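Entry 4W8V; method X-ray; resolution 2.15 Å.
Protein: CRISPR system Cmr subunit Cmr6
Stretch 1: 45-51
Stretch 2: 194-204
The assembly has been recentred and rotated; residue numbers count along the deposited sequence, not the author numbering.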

# COMPACT_ATOMS: atom_id res chain seq x y z
N TYR A 45 22.01 -8.63 -3.18
CA TYR A 45 22.31 -9.61 -2.14
C TYR A 45 21.12 -10.50 -1.79
O TYR A 45 20.98 -10.95 -0.66
N GLY A 46 20.25 -10.74 -2.76
CA GLY A 46 19.11 -11.63 -2.55
C GLY A 46 17.85 -10.93 -2.09
O GLY A 46 16.79 -11.55 -1.98
N VAL A 47 17.95 -9.63 -1.85
CA VAL A 47 16.81 -8.86 -1.35
C VAL A 47 15.77 -8.60 -2.45
O VAL A 47 16.09 -7.98 -3.47
N PRO A 48 14.52 -9.08 -2.26
CA PRO A 48 13.55 -8.85 -3.33
C PRO A 48 12.96 -7.44 -3.30
O PRO A 48 13.20 -6.69 -2.37
N TYR A 49 12.23 -7.06 -4.33
CA TYR A 49 11.59 -5.75 -4.29
C TYR A 49 10.15 -5.84 -3.81
O TYR A 49 9.62 -6.93 -3.60
N ILE A 50 9.56 -4.67 -3.61
CA ILE A 50 8.15 -4.54 -3.27
C ILE A 50 7.39 -4.06 -4.48
O ILE A 50 7.62 -2.94 -4.95
N PRO A 51 6.48 -4.90 -5.01
CA PRO A 51 5.70 -4.57 -6.20
C PRO A 51 4.89 -3.28 -6.03
O PRO A 51 4.28 -3.05 -4.99
N PHE A 194 8.96 -17.43 1.36
CA PHE A 194 9.01 -16.07 1.89
C PHE A 194 10.42 -15.76 2.39
O PHE A 194 10.98 -16.53 3.16
N LEU A 195 10.97 -14.63 1.93
CA LEU A 195 12.21 -14.11 2.46
C LEU A 195 11.93 -13.02 3.48
O LEU A 195 11.14 -12.11 3.22
N THR A 196 12.55 -13.12 4.65
CA THR A 196 12.46 -12.04 5.63
C THR A 196 13.68 -11.16 5.52
O THR A 196 14.81 -11.64 5.58
N VAL A 197 13.43 -9.87 5.32
CA VAL A 197 14.46 -8.87 5.08
C VAL A 197 14.72 -8.11 6.37
O VAL A 197 13.78 -7.70 7.04
N PRO A 198 16.01 -7.95 6.75
CA PRO A 198 16.25 -7.34 8.06
C PRO A 198 15.94 -5.86 8.10
O PRO A 198 15.62 -5.26 7.07
N LYS A 199 16.03 -5.25 9.28
CA LYS A 199 15.83 -3.82 9.41
C LYS A 199 16.97 -3.05 8.74
O LYS A 199 18.05 -3.59 8.55
N ASP A 200 16.70 -1.79 8.40
CA ASP A 200 17.69 -0.87 7.84
C ASP A 200 18.21 -1.30 6.48
O ASP A 200 19.38 -1.15 6.16
N VAL A 201 17.31 -1.85 5.67
CA VAL A 201 17.60 -2.12 4.28
C VAL A 201 16.96 -0.99 3.47
O VAL A 201 15.79 -0.66 3.68
N PRO A 202 17.74 -0.35 2.60
CA PRO A 202 17.23 0.82 1.88
C PRO A 202 16.47 0.48 0.60
O PRO A 202 16.93 -0.35 -0.19
N PHE A 203 15.31 1.13 0.41
CA PHE A 203 14.50 0.99 -0.78
C PHE A 203 14.25 2.35 -1.40
O PHE A 203 14.08 3.34 -0.69
N LEU A 204 14.22 2.40 -2.72
CA LEU A 204 13.72 3.57 -3.42
C LEU A 204 12.22 3.42 -3.69
O LEU A 204 11.77 2.40 -4.19

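The centre of this contact is the ring of Phe 203, which gives up more surface to the other stretch than any other residue here. Its CA-to-CB bond points toward stretch 1, and with chi1 at -75° (m) and chi2 at 76° the ring reaches in among Val 47, Pro 48 and Ile 50. Ile 50 supplies the cover: its CA-to-CB bond points toward stretch 2, chi1 is m, and chi2 sits off the wells at 138°. That setting leaves Ile 50 CD1 over one face of the ring, 4.0 Å from the centroid of the Phe 203 ring and 25° off its normal, a CH-pi contact whose closest atom pair is Ile 50 CD1 to Phe 203 CD2 at 3.7 Å.

Val 47 joins the ring to the valines. Although its CA-to-CB bond points sideways, the t rotamer (179°) carries CG1 into a pocket formed by three residues: Val 47 CG1 lies 3.9 Å from Phe 203 CZ, 4.1 Å from Val 201 CG1 and 4.2 Å from Val 197 CG2. Val 197 and Val 201 both point toward stretch 1 and are both t; both methyls of Val 197 and CG1 of Val 201 lie near Val 47 CG1.

Pro 48 shares Val 197 with Val 47 and extends the contact to Leu 195. Its ring, C-gamma endo, turns CD to both neighbours: Pro 48 CD is 4.1 Å from Val 197 CG2 and 4.0 Å from Leu 195 CD1. Leu 195 points toward stretch 1 in the m, t rotamer, while Thr 196 between them points away, the alternation expected of a strand.

The polar edge belongs to the backbone of stretch 1. Pro 48 O sits near the plane of the Phe 203 ring, 3.5 Å from Phe 203 CE2, so the carbonyl meets the ring's edge rather than its face; Tyr 49 contributes its CA beside that edge, while its side chain, chi1 p, leads away. At the other end, Gly 46 O approaches Leu 195 CD1 at 3.6 Å. Glycine fits its phi/psi of 92/-5, where a CB would be jammed against the carbonyl of Tyr 45. No hydrogen bond crosses between the stretches, and no salt bridge does either; Lys 199 and Asp 200, both exposed, in the link between the strands, stay out of reach. The side-chain contacts across the stretches are apolar, and the polar atoms that come close, Pro 48 O and Gly 46 O, meet carbon atoms without a hydrogen bond.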

# COMPACT_ATOMS: atom_id res chain seq x y z
CB TYR A 45 22.84 -8.93 -0.86
CG TYR A 45 23.92 -7.89 -1.09
CD1 TYR A 45 25.27 -8.23 -1.00
CD2 TYR A 45 23.59 -6.58 -1.37
CE1 TYR A 45 26.26 -7.27 -1.20
CE2 TYR A 45 24.57 -5.61 -1.58
CZ TYR A 45 25.90 -5.96 -1.49
OH TYR A 45 26.86 -5.00 -1.70
CB VAL A 47 17.31 -7.52 -0.75
CG1 VAL A 47 16.17 -6.66 -0.24
CG2 VAL A 47 18.29 -7.81 0.36
CB PRO A 48 12.48 -9.91 -3.03
CG PRO A 48 12.55 -10.07 -1.56
CD PRO A 48 13.98 -9.97 -1.21
CB TYR A 49 11.62 -5.08 -5.67
CG TYR A 49 10.83 -5.80 -6.75
CD1 TYR A 49 9.54 -5.39 -7.09
CD2 TYR A 49 11.38 -6.86 -7.45
CE1 TYR A 49 8.83 -6.02 -8.09
CE2 TYR A 49 10.67 -7.50 -8.46
CZ TYR A 49 9.40 -7.08 -8.78
OH TYR A 49 8.72 -7.72 -9.80
CB ILE A 50 7.94 -3.53 -2.13
CG1 ILE A 50 8.67 -4.00 -0.86
CG2 ILE A 50 6.46 -3.30 -1.89
CD1 ILE A 50 9.39 -2.87 -0.12
CB PRO A 51 4.78 -5.77 -6.38
CG PRO A 51 5.36 -6.85 -5.58
CD PRO A 51 6.13 -6.23 -4.47
CB PHE A 194 8.01 -15.87 3.03
CG PHE A 194 6.61 -15.59 2.57
CD1 PHE A 194 6.16 -14.29 2.43
CD2 PHE A 194 5.75 -16.63 2.25
CE1 PHE A 194 4.87 -14.03 2.00
CE2 PHE A 194 4.45 -16.38 1.82
CZ PHE A 194 4.01 -15.08 1.70
CB LEU A 195 13.09 -13.54 1.33
CG LEU A 195 13.67 -14.59 0.39
CD1 LEU A 195 14.42 -13.90 -0.76
CD2 LEU A 195 14.57 -15.56 1.15
CB THR A 196 12.32 -12.56 7.07
OG1 THR A 196 11.11 -13.31 7.18
CG2 THR A 196 12.28 -11.39 8.04
CB VAL A 197 14.03 -7.88 3.97
CG1 VAL A 197 15.01 -6.69 3.85
CG2 VAL A 197 13.89 -8.62 2.65
CB PRO A 198 17.75 -7.59 8.30
CG PRO A 198 18.34 -7.88 6.95
CD PRO A 198 17.23 -8.49 6.13
CB LYS A 199 15.75 -3.41 10.89
CG LYS A 199 14.82 -4.23 11.74
CD LYS A 199 14.97 -3.84 13.20
CE LYS A 199 13.99 -4.58 14.07
NZ LYS A 199 14.09 -4.11 15.47
CB ASP A 200 18.87 -0.69 8.80
CG ASP A 200 18.46 -0.01 10.08
OD1 ASP A 200 17.70 0.98 10.01
OD2 ASP A 200 18.89 -0.48 11.15
CB VAL A 201 17.09 -3.50 3.86
CG1 VAL A 201 17.24 -3.69 2.36
CG2 VAL A 201 17.83 -4.59 4.66
CB PRO A 202 18.50 1.59 1.55
CG PRO A 202 19.59 0.58 1.54
CD PRO A 202 19.20 -0.50 2.48
CB PHE A 203 13.14 0.30 -0.46
CG PHE A 203 13.25 -1.17 -0.23
CD1 PHE A 203 13.75 -1.66 0.96
CD2 PHE A 203 12.85 -2.07 -1.20
CE1 PHE A 203 13.87 -3.02 1.17
CE2 PHE A 203 12.96 -3.43 -1.00
CZ PHE A 203 13.47 -3.91 0.18
CB LEU A 204 14.47 3.77 -4.73
CG LEU A 204 14.28 5.13 -5.41
CD1 LEU A 204 15.10 6.18 -4.69
CD2 LEU A 204 14.69 5.04 -6.85